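Long-range contacts in pyruvate kinase 1 (Trypanosoma brucei brucei, PDB 4KCT), which catalyses phosphoryl transfer from phosphoenolpyruvate to ADP, yielding pyruvate and ATP, and also has an intrinsic decarboxylase activity: residues M375-V386 against R405-P415; I90-G98 against L172-L180. One frame throughout, in Å; residues are numbered along the deposited sequence. Where two conformers were deposited one is given.

Contact 1 of 2, residues M375-V386 against R405-P415; sequences MCPEEAVCSSAV and RSARLISKYRP. With FDP (2,6-di-O-phosphono-beta-D-fructofuranose), chain F.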
loop_
_atom_site.group_PDB
_atom_site.type_symbol
_atom_site.label_atom_id
_atom_site.label_comp_id
_atom_site.label_asym_id
_atom_site.label_seq_id
_atom_site.Cartn_x
_atom_site.Cartn_y
_atom_site.Cartn_z
ATOM N N MET A 375 -18.789 6.782 -9.632
ATOM C CA MET A 375 -19.816 6.997 -8.614
ATOM C C MET A 375 -20.898 7.869 -9.225
ATOM O O MET A 375 -20.599 8.677 -10.082
ATOM C CB MET A 375 -19.220 7.787 -7.426
ATOM C CG MET A 375 -18.161 7.062 -6.644
ATOM S SD MET A 375 -17.675 8.107 -5.255
ATOM C CE MET A 375 -16.599 6.947 -4.391
ATOM N N CYS A 376 -22.078 7.885 -8.613
ATOM C CA CYS A 376 -23.066 8.932 -8.864
ATOM C C CYS A 376 -22.517 10.246 -8.336
ATOM O O CYS A 376 -21.661 10.246 -7.449
ATOM C CB CYS A 376 -24.386 8.605 -8.151
ATOM S SG CYS A 376 -25.135 7.032 -8.624
ATOM N N PRO A 377 -22.983 11.372 -8.894
ATOM C CA PRO A 377 -22.445 12.677 -8.493
ATOM C C PRO A 377 -22.604 12.943 -7.002
ATOM O O PRO A 377 -21.693 13.477 -6.388
ATOM C CB PRO A 377 -23.262 13.697 -9.320
ATOM C CG PRO A 377 -24.020 12.909 -10.342
ATOM C CD PRO A 377 -23.959 11.448 -10.004
ATOM N N GLU A 378 -23.748 12.591 -6.412
ATOM C CA GLU A 378 -23.930 12.891 -4.988
ATOM C C GLU A 378 -22.946 12.113 -4.102
ATOM O O GLU A 378 -22.488 12.611 -3.076
ATOM C CB GLU A 378 -25.380 12.689 -4.524
ATOM C CG GLU A 378 -25.873 11.270 -4.640
ATOM C CD GLU A 378 -26.575 11.015 -5.970
ATOM O OE1 GLU A 378 -27.622 10.340 -5.964
ATOM O OE2 GLU A 378 -26.126 11.556 -7.010
ATOM N N GLU A 379 -22.565 10.919 -4.540
ATOM C CA GLU A 379 -21.613 10.157 -3.748
ATOM C C GLU A 379 -20.169 10.643 -3.892
ATOM O O GLU A 379 -19.456 10.739 -2.896
ATOM C CB GLU A 379 -21.713 8.652 -4.006
ATOM C CG GLU A 379 -20.813 7.875 -3.059
ATOM C CD GLU A 379 -21.255 6.425 -2.857
ATOM O OE1 GLU A 379 -22.117 5.947 -3.620
ATOM O OE2 GLU A 379 -20.660 5.748 -2.002
ATOM N N ALA A 380 -19.756 10.988 -5.111
ATOM C CA ALA A 380 -18.517 11.767 -5.299
ATOM C C ALA A 380 -18.479 13.041 -4.458
ATOM O O ALA A 380 -17.455 13.354 -3.808
ATOM C CB ALA A 380 -18.303 12.079 -6.765
ATOM N N VAL A 381 -19.587 13.771 -4.431
ATOM C CA VAL A 381 -19.644 15.002 -3.620
ATOM C C VAL A 381 -19.478 14.686 -2.112
ATOM O O VAL A 381 -18.679 15.331 -1.401
ATOM C CB VAL A 381 -20.951 15.807 -3.896
ATOM C CG1 VAL A 381 -21.199 16.859 -2.800
ATOM C CG2 VAL A 381 -20.873 16.486 -5.286
ATOM N N CYS A 382 -20.236 13.707 -1.621
ATOM C CA CYS A 382 -20.163 13.377 -0.210
ATOM C C CYS A 382 -18.806 12.814 0.196
ATOM O O CYS A 382 -18.257 13.161 1.269
ATOM C CB CYS A 382 -21.334 12.466 0.217
ATOM S SG CYS A 382 -22.948 13.344 0.129
ATOM N N SER A 383 -18.252 11.942 -0.627
ATOM C CA SER A 383 -16.954 11.368 -0.306
ATOM C C SER A 383 -15.818 12.397 -0.384
ATOM O O SER A 383 -14.962 12.447 0.509
ATOM C CB SER A 383 -16.647 10.151 -1.179
ATOM O OG SER A 383 -16.359 10.525 -2.495
ATOM N N SER A 384 -15.890 13.329 -1.336
ATOM C CA SER A 384 -14.871 14.362 -1.416
ATOM C C SER A 384 -15.055 15.432 -0.335
ATOM O O SER A 384 -14.093 16.045 0.105
ATOM C CB SER A 384 -14.835 14.987 -2.816
ATOM O OG SER A 384 -14.258 14.077 -3.748
ATOM N N ALA A 385 -16.306 15.640 0.103
ATOM C CA ALA A 385 -16.568 16.526 1.262
ATOM C C ALA A 385 -15.868 15.983 2.506
ATOM O O ALA A 385 -15.233 16.737 3.245
ATOM C CB ALA A 385 -18.059 16.675 1.520
ATOM N N VAL A 386 -15.992 14.675 2.748
ATOM C CA VAL A 386 -15.314 14.065 3.900
ATOM C C VAL A 386 -13.787 14.173 3.762
ATOM O O VAL A 386 -13.086 14.492 4.728
ATOM C CB VAL A 386 -15.737 12.575 4.119
ATOM C CG1 VAL A 386 -14.846 11.914 5.184
ATOM C CG2 VAL A 386 -17.191 12.500 4.551
ATOM N N ARG A 405 -31.049 10.624 3.246
ATOM C CA ARG A 405 -30.150 9.921 2.346
ATOM C C ARG A 405 -28.728 10.563 2.283
ATOM O O ARG A 405 -27.726 9.858 2.363
ATOM C CB ARG A 405 -30.746 9.858 0.946
ATOM C CG ARG A 405 -29.947 8.971 0.014
ATOM C CD ARG A 405 -30.472 8.979 -1.418
ATOM N NE ARG A 405 -29.443 8.438 -2.312
ATOM C CZ ARG A 405 -28.851 9.115 -3.296
ATOM N NH1 ARG A 405 -27.845 8.564 -3.963
ATOM N NH2 ARG A 405 -29.340 10.286 -3.697
ATOM N N SER A 406 -28.666 11.877 2.109
ATOM C CA SER A 406 -27.383 12.579 2.021
ATOM C C SER A 406 -26.625 12.508 3.322
ATOM O O SER A 406 -25.395 12.493 3.323
ATOM C CB SER A 406 -27.563 14.054 1.635
ATOM O OG SER A 406 -28.268 14.181 0.402
ATOM N N ALA A 407 -27.333 12.522 4.447
ATOM C CA ALA A 407 -26.623 12.397 5.735
ATOM C C ALA A 407 -25.980 11.023 5.883
ATOM O O ALA A 407 -24.846 10.903 6.373
ATOM C CB ALA A 407 -27.554 12.696 6.909
ATOM N N ARG A 408 -26.733 9.973 5.560
ATOM C CA ARG A 408 -26.172 8.618 5.578
ATOM C C ARG A 408 -24.994 8.453 4.603
ATOM O O ARG A 408 -24.075 7.682 4.858
ATOM C CB ARG A 408 -27.268 7.571 5.285
ATOM C CG ARG A 408 -28.263 7.408 6.451
ATOM C CD ARG A 408 -29.216 6.219 6.216
ATOM N NE ARG A 408 -30.276 6.579 5.289
ATOM C CZ ARG A 408 -31.400 7.202 5.630
ATOM N NH1 ARG A 408 -31.670 7.518 6.915
ATOM N NH2 ARG A 408 -32.244 7.554 4.685
ATOM N N LEU A 409 -25.061 9.134 3.469
ATOM C CA LEU A 409 -23.998 9.069 2.474
ATOM C C LEU A 409 -22.693 9.708 2.971
ATOM O O LEU A 409 -21.610 9.221 2.675
ATOM C CB LEU A 409 -24.459 9.744 1.167
ATOM C CG LEU A 409 -23.763 9.368 -0.141
ATOM C CD1 LEU A 409 -23.614 7.836 -0.295
ATOM C CD2 LEU A 409 -24.560 9.968 -1.320
ATOM N N ILE A 410 -22.794 10.807 3.688
ATOM C CA ILE A 410 -21.622 11.381 4.361
ATOM C C ILE A 410 -21.098 10.510 5.497
ATOM O O ILE A 410 -19.899 10.232 5.572
ATOM C CB ILE A 410 -21.924 12.771 4.905
ATOM C CG1 ILE A 410 -22.204 13.735 3.727
ATOM C CG2 ILE A 410 -20.755 13.279 5.767
ATOM C CD1 ILE A 410 -22.629 15.125 4.196
ATOM N N SER A 411 -22.007 10.005 6.328
ATOM C CA SER A 411 -21.606 9.081 7.409
ATOM C C SER A 411 -20.936 7.812 6.871
ATOM O O SER A 411 -20.039 7.248 7.509
ATOM C CB SER A 411 -22.825 8.708 8.284
ATOM O OG SER A 411 -22.413 7.882 9.381
ATOM N N LYS A 412 -21.334 7.387 5.675
ATOM C CA LYS A 412 -20.751 6.195 5.072
ATOM C C LYS A 412 -19.207 6.342 5.009
ATOM O O LYS A 412 -18.471 5.350 5.141
ATOM C CB LYS A 412 -21.319 6.006 3.657
ATOM C CG LYS A 412 -20.549 5.033 2.798
ATOM C CD LYS A 412 -21.253 4.854 1.434
ATOM C CE LYS A 412 -20.546 3.772 0.616
ATOM N NZ LYS A 412 -21.236 3.541 -0.684
ATOM N N TYR A 413 -18.728 7.566 4.791
ATOM C CA TYR A 413 -17.278 7.796 4.623
ATOM C C TYR A 413 -16.566 8.122 5.932
ATOM O O TYR A 413 -15.345 8.299 5.953
ATOM C CB TYR A 413 -17.003 8.853 3.537
ATOM C CG TYR A 413 -17.283 8.301 2.158
ATOM C CD1 TYR A 413 -16.367 7.416 1.551
ATOM C CD2 TYR A 413 -18.570 8.363 1.625
ATOM C CE1 TYR A 413 -16.659 6.805 0.326
ATOM C CE2 TYR A 413 -18.889 7.692 0.441
ATOM C CZ TYR A 413 -17.932 6.898 -0.182
ATOM O OH TYR A 413 -18.260 6.201 -1.331
ATOM N N ARG A 414 -17.296 8.001 7.042
ATOM C CA ARG A 414 -16.663 7.917 8.359
ATOM C C ARG A 414 -15.754 9.138 8.665
ATOM O O ARG A 414 -14.572 8.975 8.946
ATOM C CB ARG A 414 -15.853 6.612 8.468
ATOM C CG ARG A 414 -16.707 5.312 8.466
ATOM C CD ARG A 414 -18.023 5.504 9.184
ATOM N NE ARG A 414 -18.603 4.250 9.719
ATOM C CZ ARG A 414 -19.918 4.026 9.836
ATOM N NH1 ARG A 414 -20.359 2.951 10.505
ATOM N NH2 ARG A 414 -20.798 4.947 9.418
ATOM N N PRO A 415 -16.294 10.361 8.566
ATOM C CA PRO A 415 -15.513 11.491 9.067
ATOM C C PRO A 415 -15.200 11.335 10.564
ATOM O O PRO A 415 -15.862 10.545 11.263
ATOM C CB PRO A 415 -16.453 12.697 8.840
ATOM C CG PRO A 415 -17.833 12.120 8.846
ATOM C CD PRO A 415 -17.669 10.749 8.193
HETATM P P1 FDP F . -33.459 20.995 -1.077
HETATM O O1P FDP F . -32.467 22.127 -0.916
HETATM O O2P FDP F . -34.275 20.776 0.173
HETATM O O3P FDP F . -34.252 21.013 -2.374
HETATM O O1 FDP F . -33.091 19.213 -3.963
HETATM C C1 FDP F . -31.849 19.754 -3.503
HETATM C C2 FDP F . -31.568 19.210 -2.108
HETATM O O2 FDP F . -32.572 19.622 -1.139
HETATM C C3 FDP F . -30.177 19.576 -1.599
HETATM O O3 FDP F . -30.102 20.936 -1.178
HETATM C C4 FDP F . -30.056 18.625 -0.419
HETATM O O4 FDP F . -28.707 18.480 0.056
HETATM C C5 FDP F . -30.597 17.341 -1.030
HETATM O O5 FDP F . -31.511 17.768 -2.106
HETATM C C6 FDP F . -31.332 16.509 0.014
HETATM O O6 FDP F . -31.534 15.203 -0.531
HETATM P P2 FDP F . -31.980 14.001 0.458
HETATM O O4P FDP F . -30.775 13.792 1.390
HETATM O O5P FDP F . -33.199 14.539 1.141
HETATM O O6P FDP F . -32.222 12.830 -0.463
#

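Contact 2 of 2, residues I90-G98 against L172-L180; sequences IRTGLFKDG and LTDRRGINL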
loop_
_atom_site.group_PDB
_atom_site.type_symbol
_atom_site.label_atom_id
_atom_site.label_comp_id
_atom_site.label_asym_id
_atom_site.label_seq_id
_atom_site.Cartn_x
_atom_site.Cartn_y
_atom_site.Cartn_z
ATOM N N ILE A 90 -40.345 -21.991 15.971
ATOM C CA ILE A 90 -40.695 -23.389 16.042
ATOM C C ILE A 90 -40.642 -23.774 17.501
ATOM O O ILE A 90 -39.689 -23.430 18.213
ATOM C CB ILE A 90 -39.692 -24.258 15.262
ATOM C CG1 ILE A 90 -39.607 -23.797 13.807
ATOM C CG2 ILE A 90 -40.048 -25.741 15.399
ATOM C CD1 ILE A 90 -38.457 -24.435 13.041
ATOM N N ARG A 91 -41.681 -24.453 17.963
ATOM C CA ARG A 91 -41.733 -24.894 19.336
ATOM C C ARG A 91 -42.104 -26.358 19.443
ATOM O O ARG A 91 -42.681 -26.942 18.495
ATOM C CB ARG A 91 -42.702 -24.008 20.139
ATOM C CG ARG A 91 -42.158 -22.597 20.400
ATOM C CD ARG A 91 -43.143 -21.728 21.176
ATOM N NE ARG A 91 -44.488 -21.810 20.598
ATOM C CZ ARG A 91 -45.618 -21.492 21.240
ATOM N NH1 ARG A 91 -46.789 -21.652 20.632
ATOM N NH2 ARG A 91 -45.582 -21.004 22.477
ATOM N N THR A 92 -41.764 -26.971 20.584
ATOM C CA THR A 92 -42.287 -28.287 20.941
ATOM C C THR A 92 -43.783 -28.179 21.175
ATOM O O THR A 92 -44.309 -27.076 21.383
ATOM C CB THR A 92 -41.621 -28.842 22.233
ATOM O OG1 THR A 92 -42.097 -28.114 23.374
ATOM C CG2 THR A 92 -40.086 -28.718 22.169
ATOM N N GLY A 93 -44.442 -29.331 21.280
ATOM C CA GLY A 93 -45.755 -29.413 21.907
ATOM C C GLY A 93 -45.699 -29.347 23.428
ATOM O O GLY A 93 -44.720 -28.851 24.010
ATOM N N LEU A 94 -46.803 -29.725 24.064
ATOM C CA LEU A 94 -46.845 -29.872 25.522
ATOM C C LEU A 94 -46.375 -31.259 25.928
ATOM O O LEU A 94 -46.249 -32.168 25.084
ATOM C CB LEU A 94 -48.279 -29.636 26.058
ATOM C CG LEU A 94 -49.140 -28.594 25.336
ATOM C CD1 LEU A 94 -50.588 -28.610 25.832
ATOM C CD2 LEU A 94 -48.537 -27.211 25.495
ATOM N N PHE A 95 -46.182 -31.435 27.232
ATOM C CA PHE A 95 -45.741 -32.680 27.806
ATOM C C PHE A 95 -46.748 -33.114 28.866
ATOM O O PHE A 95 -47.336 -32.275 29.541
ATOM C CB PHE A 95 -44.366 -32.485 28.447
ATOM C CG PHE A 95 -43.276 -32.195 27.444
ATOM C CD1 PHE A 95 -42.643 -33.237 26.772
ATOM C CD2 PHE A 95 -42.985 -30.893 27.081
ATOM C CE1 PHE A 95 -41.713 -32.983 25.781
ATOM C CE2 PHE A 95 -42.067 -30.623 26.068
ATOM C CZ PHE A 95 -41.427 -31.673 25.421
ATOM N N LYS A 96 -46.951 -34.417 29.008
ATOM C CA LYS A 96 -47.700 -34.942 30.168
ATOM C C LYS A 96 -47.185 -34.367 31.487
ATOM O O LYS A 96 -45.977 -34.162 31.663
ATOM C CB LYS A 96 -47.632 -36.460 30.215
ATOM C CG LYS A 96 -48.217 -37.124 28.984
ATOM C CD LYS A 96 -48.570 -38.572 29.267
ATOM C CE LYS A 96 -48.991 -39.279 27.999
ATOM N NZ LYS A 96 -49.106 -40.739 28.231
ATOM N N ASP A 97 -48.108 -34.066 32.394
ATOM C CA ASP A 97 -47.753 -33.471 33.687
ATOM C C ASP A 97 -47.016 -32.167 33.522
ATOM O O ASP A 97 -46.554 -31.600 34.496
ATOM C CB ASP A 97 -46.894 -34.426 34.525
ATOM C CG ASP A 97 -47.534 -35.784 34.689
ATOM O OD1 ASP A 97 -48.738 -35.843 35.026
ATOM O OD2 ASP A 97 -46.856 -36.789 34.414
ATOM N N GLY A 98 -46.870 -31.712 32.281
ATOM C CA GLY A 98 -46.307 -30.393 32.025
ATOM C C GLY A 98 -44.780 -30.334 32.090
ATOM O O GLY A 98 -44.197 -29.263 31.965
ATOM N N LEU A 172 -37.586 -30.495 30.139
ATOM C CA LEU A 172 -38.417 -29.695 29.251
ATOM C C LEU A 172 -39.754 -29.401 29.919
ATOM O O LEU A 172 -40.364 -30.289 30.486
ATOM C CB LEU A 172 -38.646 -30.430 27.918
ATOM C CG LEU A 172 -37.456 -30.487 26.970
ATOM C CD1 LEU A 172 -37.886 -31.105 25.638
ATOM C CD2 LEU A 172 -36.883 -29.088 26.762
ATOM N N THR A 173 -40.226 -28.168 29.789
ATOM C CA THR A 173 -41.631 -27.843 30.059
ATOM C C THR A 173 -42.383 -27.579 28.729
ATOM O O THR A 173 -41.812 -27.735 27.638
ATOM C CB THR A 173 -41.747 -26.615 30.986
ATOM O OG1 THR A 173 -41.023 -25.525 30.412
ATOM C CG2 THR A 173 -41.151 -26.927 32.384
ATOM N N ASP A 174 -43.650 -27.175 28.823
ATOM C CA ASP A 174 -44.506 -27.055 27.637
ATOM C C ASP A 174 -43.953 -26.028 26.622
ATOM O O ASP A 174 -43.542 -24.930 26.997
ATOM C CB ASP A 174 -45.930 -26.664 28.047
ATOM C CG ASP A 174 -46.731 -27.841 28.641
ATOM O OD1 ASP A 174 -46.219 -28.991 28.657
ATOM O OD2 ASP A 174 -47.897 -27.605 29.062
ATOM N N ARG A 175 -44.030 -26.367 25.337
ATOM C CA ARG A 175 -43.785 -25.401 24.238
ATOM C C ARG A 175 -42.460 -24.635 24.370
ATOM O O ARG A 175 -42.449 -23.412 24.252
ATOM C CB ARG A 175 -44.941 -24.393 24.126
ATOM C CG ARG A 175 -46.289 -25.020 23.831
ATOM C CD ARG A 175 -47.020 -24.302 22.706
ATOM N NE ARG A 175 -48.465 -24.512 22.809
ATOM C CZ ARG A 175 -49.150 -25.454 22.156
ATOM N NH1 ARG A 175 -48.557 -26.225 21.245
ATOM N NH2 ARG A 175 -50.449 -25.592 22.378
ATOM N N ARG A 176 -41.352 -25.365 24.439
ATOM C CA ARG A 176 -40.022 -24.757 24.419
ATOM C C ARG A 176 -39.578 -24.482 22.981
ATOM O O ARG A 176 -40.054 -25.131 22.036
ATOM C CB ARG A 176 -39.011 -25.677 25.101
ATOM C CG ARG A 176 -39.350 -26.019 26.550
ATOM C CD ARG A 176 -39.285 -24.782 27.414
ATOM N NE ARG A 176 -40.549 -24.072 27.377
ATOM C CZ ARG A 176 -40.704 -22.813 27.749
ATOM N NH1 ARG A 176 -41.884 -22.227 27.605
ATOM N NH2 ARG A 176 -39.685 -22.140 28.270
ATOM N N GLY A 177 -38.768 -23.435 22.808
ATOM C CA GLY A 177 -38.214 -23.078 21.491
ATOM C C GLY A 177 -37.355 -24.177 20.875
ATOM O O GLY A 177 -36.588 -24.858 21.576
ATOM N N ILE A 178 -37.406 -24.270 19.542
ATOM C CA ILE A 178 -36.592 -25.212 18.756
ATOM C C ILE A 178 -35.731 -24.410 17.772
ATOM O O ILE A 178 -36.206 -23.441 17.161
ATOM C CB ILE A 178 -37.526 -26.177 17.952
ATOM C CG1 ILE A 178 -38.257 -27.145 18.902
ATOM C CG2 ILE A 178 -36.762 -26.927 16.850
ATOM C CD1 ILE A 178 -37.336 -28.169 19.564
ATOM N N ASN A 179 -34.458 -24.791 17.627
ATOM C CA ASN A 179 -33.627 -24.267 16.551
ATOM C C ASN A 179 -33.080 -25.414 15.742
ATOM O O ASN A 179 -32.823 -26.473 16.275
ATOM C CB ASN A 179 -32.464 -23.422 17.111
ATOM C CG ASN A 179 -32.953 -22.158 17.806
ATOM O OD1 ASN A 179 -33.323 -22.199 18.969
ATOM N ND2 ASN A 179 -33.137 -21.093 17.037
ATOM N N LEU A 180 -33.008 -25.230 14.435
ATOM C CA LEU A 180 -32.518 -26.269 13.552
ATOM C C LEU A 180 -31.227 -25.749 12.930
ATOM O O LEU A 180 -31.245 -25.167 11.836
ATOM C CB LEU A 180 -33.566 -26.538 12.459
ATOM C CG LEU A 180 -34.680 -27.581 12.678
ATOM C CD1 LEU A 180 -34.830 -28.167 14.076
ATOM C CD2 LEU A 180 -36.008 -27.244 12.004
HETATM O O HOH W 1 -37.792 -21.182 16.972
HETATM O O HOH W 2 -46.261 -25.731 19.859
HETATM O O HOH W 3 -49.015 -30.181 29.562
HETATM O O HOH W 4 -45.233 -26.877 31.435
#

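Contact 1 of 2, residues M375-V386 against R405-P415
The Tyr413 ring takes Ser383 CB over one face, a CH-pi contact with the carbon 3.5 Å from the ring centroid, while Glu379 OE2 lies at the ring's edge. A second flat group, the Arg405 guanidinium, is met in its plane by the Glu378 carboxylate. These groups join two helices of the C-terminal alpha/beta domain, 377-392 and 405-412; the axis of the 377-386 part passes 8.5 Å from that of 405-412 at a crossing angle of -50°. Helix 405-412 makes the crossover between the parallel strands 396-400 and 419-423.

Glu379 OE2 is shared: Tyr413 OH donates to it at 2.5 Å from the anti side, and Lys412 NZ forms a salt bridge to it at 2.6 Å from the syn side. Two short bonds to one oxygen should fix the carboxylate and probably keep it ionised. Arg405 uses its end-on nitrogens on a single atom, Glu378 OE1, with NH1 at 2.7 Å, and the two planes stand 83° apart. Glu378 reaches there with CG between its backbone N and carbonyl carbon (chi1 63°) and a bend at chi2.

Between these polar ends Leu409 lies against Glu378, Glu379 and Cys382. The start of helix 405-412 also faces the effector fructose 2,6-bisphosphate: Ser406 N and OG both donate to phosphate oxygen O4P, OG at 2.7 Å. On its other side, helix 377-392 packs against a second subunit, Ala380 touching Val392 of that subunit. At the far end Val386 CG2 fits among Tyr413 CB, Pro415 CD and Ile410 CG2, the last 3.8 Å from it.

Contact 2 of 2, residues I90-G98 against L172-L180
Gly93 O is gripped by two donors: Arg175 N, 2.9 Å away across the contact and above the carbonyl plane, and the neighbouring Thr92 OG1, 2.8 Å away in that plane and on a lone pair. The torsion of Thr92 (chi1 72°, OG1 between the backbone N and carbonyl carbon) places the hydroxyl where it can also accept from Arg176 N at 3.0 Å, so it relays between the two segments. Thr92 N completes the set with a fairly straight bond to Arg176 O (161° at the hydrogen).

Toward the barrel the segments form a short antiparallel pairing. Arg91 and Gly177 are a non-hydrogen-bonded pair, and Ile178 N donates to Ile90 O at 2.8 Å. Water 1 takes Ile90 N and gives to Ile178 O. Beside this bond Ile90 CG2 lies 3.6 Å from Ile178 CB.

At the other end Asp174 acts through OD1, which Phe95 N approaches from above the carboxylate plane at 2.8 Å. The Phe95 ring has Thr173 O at its edge, and Leu172 CD1 packs 3.6 Å from its CZ. Farther out, the aliphatic CD of Arg175 lies over one face of the Arg91 guanidinium, toward its rim, and Leu94 CD2 rests over one face of the Arg175 guanidinium, again toward the rim. The like charges of Arg91 NH1 and Arg175 NE come within 4.0 Å, but Arg175 is also salt-bridged to Glu117.

This pairing belongs to the B domain, the lid inserted after barrel strand 80-84 in pyruvate kinases: strand 90-91 edges its mixed sheet beside 177-179, strand 141-144 follows next, and Thr92, Leu172 and Ile178 all pack on its Val144, while Phe95 leans on Val100 of strand 99-102.

In the fold
Contacts 1 and 2 share no element and lie on opposite sides of the chain's centre, their own centres about 50 Å apart. Contact 1 is a buried helix-helix seam in the C-terminal domain, contributing to the effector pocket and close to a second subunit; side chains do the joining, through two salt bridges flanking Leu409, with apolar packing farther along round Val386. Contact 2, in the lid, is only partly buried and touches no other protein chain. Backbone bonds, waters, one threonine hydroxyl and the Asp174 carboxylate carry it, with two arginines packed together on its outside. The barrel with its bound pyruvate lies between the two regions, consistent with a lid and an effector domain flanking the catalytic core.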